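Local structure of hypothetical protein PH0802 (Pyrococcus horikoshii, 2DT4) at residues Pro65-Gly77 / His89-Phe102. The protein is of unknown function, but carries the PPC domain shared by plants and prokaryotes and assembles from three identical chains. Sequence-based numbering, arbitrary orientation.
Sequences PLKGSYELISLIG and HAHVSLGNEEGIVF
L72 CD2 touches both V92 and L94 on one face of an antiparallel beta hairpin, strands 69-82 and 85-95 of the PPC domain, whose pairing is broken by a classic beta bulge. L72 CD2 lies 3.5 Å from V92 CG1, the two side chains crossing at about a right angle. On the same face L75 CD1 rests against V92 CG1 and A90 CB, while L94 CD1 meets L66 CD1. V92 and L94 also pack on I51 of strand 49-55, so this face joins the hairpin to the smaller sheet.

Towards the type I turn N96-G99, Y70 points an edge at the face of F102 in an offset T-shaped pair, ring planes at 89° and Y70 CE2 3.8 Å from F102 CD1. L66 CD1 lies over one face of the tyrosine ring, off towards its rim. The other face of the hairpin carries I73: CG1 stands anti to its carbonyl carbon (chi1 -66°), and CD1 runs on to meet V101 CG2 tip to tip. V92 of the second subunit covers I73 as well.

The bulge comes next: I73 and S74 both face S93. I73 N donates to S93 O at 2.9 Å, tilted 30° from the carbonyl plane, and S74 N adds only a weak bond to that same oxygen. Regular pairing holds on both sides, E71 with G95 and I76 with H91. The carboxylate of E71 turns away from the hairpin, and its OE1 takes the backbone N of F54 of the second subunit.

At the polar edge, S93 OG donates to S74 OG across 2.7 Å; S74 OG in turn donates a hydrogen bond to a water, also at 2.7 Å, which donates to H91 O at 3.0 Å.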
# COMPACT_ATOMS: atom_id res chain seq x y z
N PRO A 65 11.32 18.90 -6.25
CA PRO A 65 11.66 19.08 -4.83
C PRO A 65 10.56 19.77 -4.05
O PRO A 65 10.28 20.94 -4.27
CB PRO A 65 12.92 19.97 -4.85
CG PRO A 65 12.82 20.74 -6.15
CD PRO A 65 11.94 19.94 -7.11
N LEU A 66 9.92 19.06 -3.15
CA LEU A 66 8.88 19.66 -2.32
C LEU A 66 9.53 20.26 -1.09
O LEU A 66 10.67 19.91 -0.74
CB LEU A 66 7.81 18.61 -1.97
CG LEU A 66 7.15 17.96 -3.17
CD1 LEU A 66 6.26 16.73 -2.80
CD2 LEU A 66 6.32 18.95 -3.96
N LYS A 67 8.80 21.14 -0.41
CA LYS A 67 9.26 21.80 0.79
C LYS A 67 8.30 21.66 1.96
O LYS A 67 7.08 21.68 1.80
CB LYS A 67 9.53 23.27 0.50
CG LYS A 67 10.60 23.46 -0.59
CD LYS A 67 11.69 24.45 -0.22
CE LYS A 67 12.35 25.08 -1.46
NZ LYS A 67 11.61 26.31 -1.99
N GLY A 68 8.89 21.50 3.13
CA GLY A 68 8.14 21.40 4.37
C GLY A 68 7.66 19.99 4.63
O GLY A 68 8.12 19.03 4.00
N SER A 69 6.78 19.85 5.60
CA SER A 69 6.27 18.57 6.03
C SER A 69 5.11 18.11 5.15
O SER A 69 4.19 18.87 4.88
CB SER A 69 5.80 18.64 7.48
OG SER A 69 6.92 18.87 8.32
N TYR A 70 5.21 16.87 4.71
CA TYR A 70 4.14 16.21 4.00
C TYR A 70 3.79 14.93 4.72
O TYR A 70 4.69 14.15 5.11
CB TYR A 70 4.56 15.89 2.56
CG TYR A 70 4.48 17.05 1.60
CD1 TYR A 70 5.45 18.07 1.59
CD2 TYR A 70 3.44 17.13 0.68
CE1 TYR A 70 5.36 19.15 0.68
CE2 TYR A 70 3.34 18.19 -0.21
CZ TYR A 70 4.29 19.19 -0.19
OH TYR A 70 4.18 20.25 -1.08
N GLU A 71 2.50 14.65 4.87
CA GLU A 71 2.06 13.36 5.38
C GLU A 71 2.45 12.26 4.36
O GLU A 71 2.16 12.37 3.15
CB GLU A 71 0.55 13.31 5.69
CG GLU A 71 0.12 14.26 6.81
CD GLU A 71 0.52 13.81 8.20
OE1 GLU A 71 0.67 14.66 9.11
OE2 GLU A 71 0.65 12.59 8.46
N LEU A 72 3.13 11.24 4.84
CA LEU A 72 3.52 10.10 4.02
C LEU A 72 2.33 9.14 4.03
O LEU A 72 2.17 8.35 4.93
CB LEU A 72 4.79 9.47 4.61
CG LEU A 72 5.79 8.66 3.76
CD1 LEU A 72 6.48 7.54 4.50
CD2 LEU A 72 5.49 8.38 2.29
N ILE A 73 1.46 9.30 3.03
CA ILE A 73 0.21 8.58 2.96
C ILE A 73 0.44 7.14 2.55
O ILE A 73 -0.12 6.22 3.15
CB ILE A 73 -0.75 9.29 1.99
CG1 ILE A 73 -1.14 10.67 2.53
CG2 ILE A 73 -1.95 8.38 1.58
CD1 ILE A 73 -1.80 11.56 1.51
N SER A 74 1.35 6.95 1.61
CA SER A 74 1.75 5.60 1.23
C SER A 74 3.18 5.61 0.80
O SER A 74 3.57 6.50 0.11
CB SER A 74 0.89 5.05 0.10
OG SER A 74 1.03 5.76 -1.11
N LEU A 75 3.86 4.45 1.25
CA LEU A 75 5.13 4.17 0.71
C LEU A 75 4.94 2.73 0.35
O LEU A 75 4.51 1.94 1.17
CB LEU A 75 6.28 4.33 1.74
CG LEU A 75 7.57 3.87 1.06
CD1 LEU A 75 8.71 4.77 1.39
CD2 LEU A 75 7.85 2.43 1.28
N ILE A 76 5.29 2.39 -0.89
CA ILE A 76 5.18 1.01 -1.35
C ILE A 76 6.43 0.82 -2.15
O ILE A 76 6.78 1.68 -2.95
CB ILE A 76 3.95 0.67 -2.21
CG1 ILE A 76 2.66 0.88 -1.39
CG2 ILE A 76 4.04 -0.75 -2.69
CD1 ILE A 76 1.43 0.70 -2.19
N GLY A 77 7.11 -0.29 -1.96
CA GLY A 77 8.27 -0.53 -2.77
C GLY A 77 8.94 -1.84 -2.49
O GLY A 77 8.35 -2.75 -1.93
N HIS A 89 13.79 0.70 -3.98
CA HIS A 89 12.98 1.39 -4.98
C HIS A 89 11.60 1.54 -4.40
O HIS A 89 10.96 0.55 -4.08
CB HIS A 89 12.94 0.63 -6.30
CG HIS A 89 12.26 1.37 -7.40
ND1 HIS A 89 12.41 2.73 -7.57
CD2 HIS A 89 11.39 0.96 -8.36
CE1 HIS A 89 11.69 3.12 -8.62
NE2 HIS A 89 11.08 2.06 -9.11
N ALA A 90 11.15 2.78 -4.25
CA ALA A 90 9.82 3.03 -3.70
C ALA A 90 9.13 4.22 -4.32
O ALA A 90 9.76 5.14 -4.82
CB ALA A 90 9.89 3.22 -2.21
N HIS A 91 7.80 4.21 -4.26
CA HIS A 91 6.96 5.33 -4.70
C HIS A 91 6.18 5.80 -3.50
O HIS A 91 5.89 5.03 -2.59
CB HIS A 91 5.97 4.92 -5.80
CG HIS A 91 6.61 4.73 -7.14
ND1 HIS A 91 6.11 5.32 -8.28
CD2 HIS A 91 7.73 4.08 -7.52
CE1 HIS A 91 6.86 4.98 -9.31
NE2 HIS A 91 7.85 4.23 -8.88
N VAL A 92 5.90 7.11 -3.50
CA VAL A 92 5.19 7.70 -2.34
C VAL A 92 4.05 8.59 -2.78
O VAL A 92 4.10 9.21 -3.84
CB VAL A 92 6.16 8.54 -1.46
CG1 VAL A 92 7.14 7.66 -0.73
CG2 VAL A 92 6.85 9.61 -2.29
N SER A 93 3.06 8.68 -1.89
CA SER A 93 1.97 9.62 -2.04
C SER A 93 2.10 10.46 -0.76
O SER A 93 2.37 9.92 0.35
CB SER A 93 0.58 9.04 -2.22
OG SER A 93 0.20 8.36 -1.11
N LEU A 94 2.07 11.77 -0.98
CA LEU A 94 2.34 12.75 0.05
C LEU A 94 1.23 13.78 0.18
O LEU A 94 0.80 14.38 -0.83
CB LEU A 94 3.59 13.43 -0.43
CG LEU A 94 4.85 12.58 -0.57
CD1 LEU A 94 5.88 13.34 -1.30
CD2 LEU A 94 5.39 12.12 0.74
N GLY A 95 0.77 14.00 1.40
CA GLY A 95 -0.31 14.93 1.67
C GLY A 95 0.15 16.25 2.21
O GLY A 95 0.92 16.34 3.17
N ASN A 96 -0.38 17.32 1.63
CA ASN A 96 -0.05 18.66 2.09
C ASN A 96 -1.06 19.13 3.12
O ASN A 96 -1.94 18.39 3.54
CB ASN A 96 0.22 19.65 0.93
CG ASN A 96 -1.01 20.39 0.38
OD1 ASN A 96 -0.83 21.33 -0.45
ND2 ASN A 96 -2.20 20.03 0.77
N GLU A 97 -0.82 20.35 3.61
CA GLU A 97 -1.60 20.88 4.72
C GLU A 97 -3.08 21.10 4.44
O GLU A 97 -3.88 21.27 5.35
CB GLU A 97 -0.95 22.20 5.20
CG GLU A 97 -1.12 23.33 4.18
CD GLU A 97 -0.33 24.60 4.50
OE1 GLU A 97 -0.91 25.55 5.06
OE2 GLU A 97 0.87 24.65 4.14
N GLU A 98 -3.45 21.11 3.16
CA GLU A 98 -4.83 21.16 2.75
C GLU A 98 -5.38 19.81 2.36
O GLU A 98 -6.49 19.73 1.90
CB GLU A 98 -5.05 22.15 1.58
CG GLU A 98 -4.72 23.60 1.95
CD GLU A 98 -5.46 24.07 3.18
OE1 GLU A 98 -4.87 24.83 3.98
OE2 GLU A 98 -6.62 23.63 3.35
N GLY A 99 -4.59 18.75 2.51
CA GLY A 99 -5.02 17.41 2.17
C GLY A 99 -4.94 17.07 0.69
O GLY A 99 -5.48 16.05 0.28
N ILE A 100 -4.28 17.91 -0.11
CA ILE A 100 -4.03 17.56 -1.51
C ILE A 100 -2.80 16.68 -1.63
O ILE A 100 -1.84 16.83 -0.88
CB ILE A 100 -3.86 18.85 -2.35
CG1 ILE A 100 -5.07 19.78 -2.14
CG2 ILE A 100 -3.68 18.47 -3.81
CD1 ILE A 100 -6.34 19.12 -2.24
N VAL A 101 -2.84 15.75 -2.57
CA VAL A 101 -1.82 14.69 -2.65
C VAL A 101 -0.92 14.88 -3.88
O VAL A 101 -1.41 15.08 -4.99
CB VAL A 101 -2.49 13.30 -2.67
CG1 VAL A 101 -1.46 12.20 -2.83
CG2 VAL A 101 -3.29 13.10 -1.39
N PHE A 102 0.38 14.81 -3.61
CA PHE A 102 1.44 14.79 -4.58
C PHE A 102 2.11 13.44 -4.52
O PHE A 102 2.03 12.72 -3.52
CB PHE A 102 2.49 15.87 -4.25
CG PHE A 102 1.96 17.29 -4.31
CD1 PHE A 102 1.21 17.80 -3.28
CD2 PHE A 102 2.25 18.09 -5.40
CE1 PHE A 102 0.73 19.10 -3.32
CE2 PHE A 102 1.76 19.38 -5.47
CZ PHE A 102 1.01 19.89 -4.42
O HOH W 1 2.98 4.47 -2.50